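Protein P47 (Clostridium botulinum, PDB 6EKT) is a TULIP-family protein of a botulinum neurotoxin gene cluster that may be part of the progenitor complex protecting the toxin in the gut. Local coordinates at residues F53-I58 against L162-I167; E63-F68 against E90-V95. All blocks are in the same frame, centred on the assembly; numbering follows the deposited sequence.

Contact 1. Residues F53-I58 against L162-I167; sequences FLYSNI and LINAFI
Strand 52-57, an outermost strand of a four-stranded antiparallel sheet, is laid over helix 152-168, and Phe53, Tyr55, Asn164, Ala165 and Phe166 make the join. Phe53 and Phe166 form a T-shaped pair: the CD2-CE2 edge of Phe53 comes down over the centre of the Phe166 ring. The centroids are 4.9 Å apart and the planes stand at 88°. Phe68 joins Phe53 in a second edge-to-face pair, while Leu109 and Ile111 of strand 108-118 touch Phe166. The packing of an antiparallel sheet on a helix is consistent with the TULIP-like architecture of P47, in which a sheet wraps a long helix. Between the two aromatic residues of the strand lies the small Ala165, its CB 4.1 Å from Phe53 CB and 4.0 Å from Tyr55 CB, which lets the backbones come close: Tyr55 CA and Ala165 CA are 5.1 Å apart. Tyr55 has CG anti to its backbone N (chi1 170°), which lays the ring flat over Asn164. Asn164 CB sits under the ring centre, 3.5 Å from the centroid, as a CH-pi contact, and the amide continues outward beneath CE2 and CZ, tilted only 15° from the ring plane. No hydrogen bond joins Asn164 to Tyr55; Lys160 NZ bonds to Asn164 OD1 instead, and Asn57 ND2 gives the Tyr55 hydroxyl a weak bond.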
loop_
_atom_site.group_PDB
_atom_site.type_symbol
_atom_site.label_atom_id
_atom_site.label_comp_id
_atom_site.label_asym_id
_atom_site.label_seq_id
_atom_site.Cartn_x
_atom_site.Cartn_y
_atom_site.Cartn_z
ATOM N N PHE A 53 25.939 -14.359 22.723
ATOM C CA PHE A 53 25.671 -15.740 22.345
ATOM C C PHE A 53 26.823 -16.604 22.852
ATOM O O PHE A 53 27.995 -16.340 22.525
ATOM C CB PHE A 53 25.560 -15.910 20.805
ATOM C CG PHE A 53 24.308 -15.318 20.168
ATOM C CD1 PHE A 53 23.257 -14.769 20.923
ATOM C CD2 PHE A 53 24.177 -15.342 18.771
ATOM C CE1 PHE A 53 22.120 -14.254 20.294
ATOM C CE2 PHE A 53 23.045 -14.830 18.143
ATOM C CZ PHE A 53 22.020 -14.283 18.903
ATOM N N LEU A 54 26.475 -17.616 23.650
ATOM C CA LEU A 54 27.393 -18.691 24.054
ATOM C C LEU A 54 26.957 -20.041 23.488
ATOM O O LEU A 54 25.761 -20.330 23.399
ATOM C CB LEU A 54 27.467 -18.819 25.587
ATOM C CG LEU A 54 27.772 -17.605 26.470
ATOM C CD1 LEU A 54 27.353 -17.849 27.923
ATOM C CD2 LEU A 54 29.257 -17.303 26.415
ATOM N N TYR A 55 27.945 -20.865 23.141
ATOM C CA TYR A 55 27.727 -22.250 22.750
ATOM C C TYR A 55 28.913 -23.099 23.216
ATOM O O TYR A 55 30.068 -22.702 23.054
ATOM C CB TYR A 55 27.516 -22.386 21.234
ATOM C CG TYR A 55 27.526 -23.825 20.760
ATOM C CD1 TYR A 55 26.364 -24.620 20.829
ATOM C CD2 TYR A 55 28.698 -24.408 20.279
ATOM C CE1 TYR A 55 26.381 -25.954 20.418
ATOM C CE2 TYR A 55 28.723 -25.734 19.871
ATOM C CZ TYR A 55 27.566 -26.495 19.941
ATOM O OH TYR A 55 27.604 -27.802 19.529
ATOM N N SER A 56 28.600 -24.269 23.774
ATOM C CA SER A 56 29.595 -25.228 24.266
ATOM C C SER A 56 29.267 -26.649 23.854
ATOM O O SER A 56 28.096 -27.011 23.700
ATOM C CB SER A 56 29.658 -25.183 25.788
ATOM O OG SER A 56 30.452 -24.104 26.201
ATOM N N ASN A 57 30.314 -27.449 23.676
ATOM C CA ASN A 57 30.175 -28.870 23.406
ATOM C C ASN A 57 31.387 -29.552 24.027
ATOM O O ASN A 57 32.481 -29.555 23.452
ATOM C CB ASN A 57 30.084 -29.134 21.897
ATOM C CG ASN A 57 29.721 -30.576 21.565
ATOM O OD1 ASN A 57 30.186 -31.532 22.197
ATOM N ND2 ASN A 57 28.894 -30.738 20.545
ATOM N N ILE A 58 31.176 -30.107 25.217
ATOM C CA ILE A 58 32.267 -30.659 26.012
ATOM C C ILE A 58 32.851 -31.942 25.407
ATOM O O ILE A 58 34.070 -32.119 25.419
ATOM C CB ILE A 58 31.913 -30.812 27.516
ATOM C CG1 ILE A 58 30.657 -31.673 27.721
ATOM C CG2 ILE A 58 31.763 -29.441 28.180
ATOM C CD1 ILE A 58 30.703 -32.468 29.010
ATOM N N LEU A 162 29.690 -20.323 14.742
ATOM C CA LEU A 162 28.761 -19.186 14.628
ATOM C C LEU A 162 27.326 -19.660 14.456
ATOM O O LEU A 162 26.420 -19.160 15.111
ATOM C CB LEU A 162 29.137 -18.221 13.491
ATOM C CG LEU A 162 28.195 -16.990 13.385
ATOM C CD1 LEU A 162 28.945 -15.683 13.167
ATOM C CD2 LEU A 162 27.118 -17.171 12.315
ATOM N N ILE A 163 27.129 -20.616 13.561
ATOM C CA ILE A 163 25.795 -21.139 13.304
ATOM C C ILE A 163 25.275 -21.855 14.557
ATOM O O ILE A 163 24.119 -21.665 14.944
ATOM C CB ILE A 163 25.797 -22.046 12.066
ATOM C CG1 ILE A 163 26.182 -21.211 10.843
ATOM C CG2 ILE A 163 24.439 -22.703 11.860
ATOM C CD1 ILE A 163 26.328 -22.006 9.558
ATOM N N ASN A 164 26.146 -22.655 15.187
ATOM C CA ASN A 164 25.800 -23.336 16.432
ATOM C C ASN A 164 25.266 -22.330 17.428
ATOM O O ASN A 164 24.191 -22.540 18.004
ATOM C CB ASN A 164 27.012 -24.027 17.057
ATOM C CG ASN A 164 27.265 -25.415 16.510
ATOM O OD1 ASN A 164 28.414 -25.810 16.379
ATOM N ND2 ASN A 164 26.209 -26.166 16.218
ATOM N N ALA A 165 26.016 -21.239 17.606
ATOM C CA ALA A 165 25.678 -20.220 18.583
ATOM C C ALA A 165 24.360 -19.485 18.238
ATOM O O ALA A 165 23.509 -19.279 19.116
ATOM C CB ALA A 165 26.838 -19.248 18.767
ATOM N N PHE A 166 24.169 -19.141 16.966
ATOM C CA PHE A 166 22.914 -18.482 16.556
ATOM C C PHE A 166 21.692 -19.352 16.824
ATOM O O PHE A 166 20.769 -18.917 17.519
ATOM C CB PHE A 166 22.968 -18.005 15.092
ATOM C CG PHE A 166 23.573 -16.637 14.928
ATOM C CD1 PHE A 166 24.895 -16.385 15.303
ATOM C CD2 PHE A 166 22.819 -15.585 14.400
ATOM C CE1 PHE A 166 25.455 -15.117 15.166
ATOM C CE2 PHE A 166 23.366 -14.312 14.270
ATOM C CZ PHE A 166 24.687 -14.080 14.643
ATOM N N ILE A 167 21.708 -20.586 16.323
ATOM C CA ILE A 167 20.568 -21.494 16.489
ATOM C C ILE A 167 20.290 -21.755 17.977
ATOM O O ILE A 167 19.134 -21.651 18.412
ATOM C CB ILE A 167 20.693 -22.790 15.655
ATOM C CG1 ILE A 167 20.535 -22.462 14.163
ATOM C CG2 ILE A 167 19.656 -23.835 16.081
ATOM C CD1 ILE A 167 21.179 -23.465 13.229
#

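Contact 2. Residues E63-F68 against E90-V95; sequences EIKMVF and EGYFKV
Tyr92 OH donates to Glu63 OE1 at 2.9 Å, arriving from above the carboxylate plane, 45° out of it. Tyr92 takes a chi1 of 71°, with CG between its backbone N and carbonyl carbon; from there the ring rises off the sheet and leans toward Glu63, bringing OH to the carboxylate. The other oxygen, Glu63 OE2, rests 3.4 Å from Lys94 CD; the two side chains run alongside each other, yet Lys94 NZ stays 4.3 Å from OE2, beyond a salt bridge. Tyr92 CE1 also meets Lys65 CB at 3.8 Å. The strands form an antiparallel pair in which Glu63 and Lys94 exchange two backbone bonds, as do Lys65 and Tyr92. Val67 N bonds soundly to Glu90 O, but the return bond from Glu90 N is weak. Gly91 adopts phi 145°, and its CA lies 3.2 Å from Lys65 O, where a side chain would collide. On the other face Ile64 CB packs on Phe93 CB, toward Leu161 of helix 152-168. One face is largely polar, carrying Glu63, Lys65, Glu90, Tyr92 and Lys94; the other, with Ile64, Met66 and Phe93, is apolar and buried. The ammonium of Lys94 would probably favour a charged Glu63.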
loop_
_atom_site.group_PDB
_atom_site.type_symbol
_atom_site.label_atom_id
_atom_site.label_comp_id
_atom_site.label_asym_id
_atom_site.label_seq_id
_atom_site.Cartn_x
_atom_site.Cartn_y
_atom_site.Cartn_z
ATOM N N GLU A 63 34.064 -24.408 22.102
ATOM C CA GLU A 63 33.278 -23.318 22.686
ATOM C C GLU A 63 33.395 -22.013 21.896
ATOM O O GLU A 63 34.382 -21.780 21.197
ATOM C CB GLU A 63 33.632 -23.110 24.168
ATOM C CG GLU A 63 35.028 -22.573 24.411
ATOM C CD GLU A 63 35.505 -22.775 25.840
ATOM O OE1 GLU A 63 35.017 -22.080 26.758
ATOM O OE2 GLU A 63 36.389 -23.620 26.034
ATOM N N ILE A 64 32.367 -21.174 22.013
ATOM C CA ILE A 64 32.328 -19.869 21.360
ATOM C C ILE A 64 31.541 -18.872 22.223
ATOM O O ILE A 64 30.537 -19.238 22.847
ATOM C CB ILE A 64 31.772 -19.948 19.907
ATOM C CG1 ILE A 64 31.797 -18.563 19.233
ATOM C CG2 ILE A 64 30.393 -20.601 19.864
ATOM C CD1 ILE A 64 31.574 -18.576 17.730
ATOM N N LYS A 65 32.031 -17.636 22.271
ATOM C CA LYS A 65 31.362 -16.539 22.960
ATOM C C LYS A 65 31.403 -15.316 22.057
ATOM O O LYS A 65 32.479 -14.964 21.553
ATOM C CB LYS A 65 32.070 -16.223 24.293
ATOM C CG LYS A 65 31.547 -14.986 25.011
ATOM C CD LYS A 65 32.200 -14.852 26.378
ATOM C CE LYS A 65 31.710 -13.610 27.087
ATOM N NZ LYS A 65 32.442 -13.519 28.384
ATOM N N MET A 66 30.237 -14.680 21.867
ATOM C CA MET A 66 30.103 -13.473 21.039
ATOM C C MET A 66 29.271 -12.414 21.741
ATOM O O MET A 66 28.086 -12.633 22.029
ATOM C CB MET A 66 29.478 -13.803 19.672
ATOM C CG MET A 66 30.335 -14.656 18.748
ATOM S SD MET A 66 29.605 -15.075 17.147
ATOM C CE MET A 66 28.293 -16.207 17.591
ATOM N N VAL A 67 29.889 -11.270 22.017
ATOM C CA VAL A 67 29.160 -10.094 22.505
ATOM C C VAL A 67 29.142 -9.073 21.356
ATOM O O VAL A 67 30.204 -8.652 20.869
ATOM C CB VAL A 67 29.777 -9.489 23.804
ATOM C CG1 VAL A 67 28.804 -8.517 24.465
ATOM C CG2 VAL A 67 30.176 -10.577 24.806
ATOM N N PHE A 68 27.939 -8.702 20.918
ATOM C CA PHE A 68 27.769 -7.879 19.717
ATOM C C PHE A 68 27.859 -6.374 19.942
ATOM O O PHE A 68 27.309 -5.833 20.905
ATOM C CB PHE A 68 26.449 -8.222 18.998
ATOM C CG PHE A 68 26.362 -9.659 18.559
ATOM C CD1 PHE A 68 27.086 -10.115 17.460
ATOM C CD2 PHE A 68 25.535 -10.553 19.236
ATOM C CE1 PHE A 68 26.990 -11.441 17.047
ATOM C CE2 PHE A 68 25.440 -11.881 18.838
ATOM C CZ PHE A 68 26.168 -12.328 17.741
ATOM N N GLU A 90 33.610 -8.149 21.479
ATOM C CA GLU A 90 34.478 -9.023 22.276
ATOM C C GLU A 90 33.986 -10.472 22.256
ATOM O O GLU A 90 32.793 -10.750 22.073
ATOM C CB GLU A 90 34.638 -8.520 23.726
ATOM C CG GLU A 90 33.369 -8.573 24.558
ATOM C CD GLU A 90 33.617 -8.410 26.040
ATOM O OE1 GLU A 90 34.197 -9.321 26.666
ATOM O OE2 GLU A 90 33.226 -7.370 26.586
ATOM N N GLY A 91 34.923 -11.382 22.472
ATOM C CA GLY A 91 34.628 -12.800 22.444
ATOM C C GLY A 91 35.769 -13.626 21.892
ATOM O O GLY A 91 36.845 -13.105 21.576
ATOM N N TYR A 92 35.502 -14.919 21.753
ATOM C CA TYR A 92 36.503 -15.893 21.337
ATOM C C TYR A 92 35.833 -17.187 20.874
ATOM O O TYR A 92 34.654 -17.434 21.147
ATOM C CB TYR A 92 37.468 -16.188 22.515
ATOM C CG TYR A 92 36.832 -16.991 23.629
ATOM C CD1 TYR A 92 36.092 -16.362 24.636
ATOM C CD2 TYR A 92 36.956 -18.392 23.664
ATOM C CE1 TYR A 92 35.488 -17.096 25.649
ATOM C CE2 TYR A 92 36.359 -19.140 24.677
ATOM C CZ TYR A 92 35.625 -18.484 25.659
ATOM O OH TYR A 92 35.030 -19.210 26.658
ATOM N N PHE A 93 36.599 -18.022 20.182
ATOM C CA PHE A 93 36.250 -19.433 20.098
ATOM C C PHE A 93 37.473 -20.304 20.375
ATOM O O PHE A 93 38.610 -19.856 20.200
ATOM C CB PHE A 93 35.530 -19.792 18.792
ATOM C CG PHE A 93 36.407 -19.796 17.569
ATOM C CD1 PHE A 93 36.612 -18.628 16.832
ATOM C CD2 PHE A 93 36.990 -20.986 17.115
ATOM C CE1 PHE A 93 37.401 -18.639 15.679
ATOM C CE2 PHE A 93 37.778 -21.002 15.965
ATOM C CZ PHE A 93 37.980 -19.828 15.246
ATOM N N LYS A 94 37.200 -21.507 20.841
ATOM C CA LYS A 94 38.209 -22.476 21.210
ATOM C C LYS A 94 37.928 -23.815 20.596
ATOM O O LYS A 94 36.843 -24.316 20.711
ATOM C CB LYS A 94 38.209 -22.633 22.726
ATOM C CG LYS A 94 39.398 -23.380 23.308
ATOM C CD LYS A 94 39.556 -23.086 24.797
ATOM C CE LYS A 94 40.666 -23.927 25.416
ATOM N NZ LYS A 94 40.620 -23.933 26.910
ATOM N N VAL A 95 38.940 -24.402 19.974
ATOM C CA VAL A 95 38.797 -25.687 19.343
ATOM C C VAL A 95 39.769 -26.776 19.820
ATOM O O VAL A 95 39.446 -27.508 20.710
ATOM C CB VAL A 95 38.790 -25.584 17.778
ATOM C CG1 VAL A 95 38.518 -26.927 17.131
ATOM C CG2 VAL A 95 37.679 -24.671 17.318
#

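Overall arrangement
Contacts 1 and 2 share one four-stranded antiparallel sheet, their centres about 9 Å apart, and both lie near one end of the elongated molecule, about 40 and 43 Å from the chain centre. Strands 52-57 and 62-68 are sheet neighbours: Phe53 N is 2.8 Å from Met66 O, and Ile64 N is 3.0 Å from Tyr55 O, both probable hydrogen bonds. Contact 2 is nested in the chain segment closed by contact 1. Helix 152-168 serves both: Met66 CE packs 3.6 Å from Ala165 CB, and Phe158 and Leu161 of the same helix meet Phe93. Contact 1 therefore joins sheet to helix, whereas contact 2 pairs strands within that sheet.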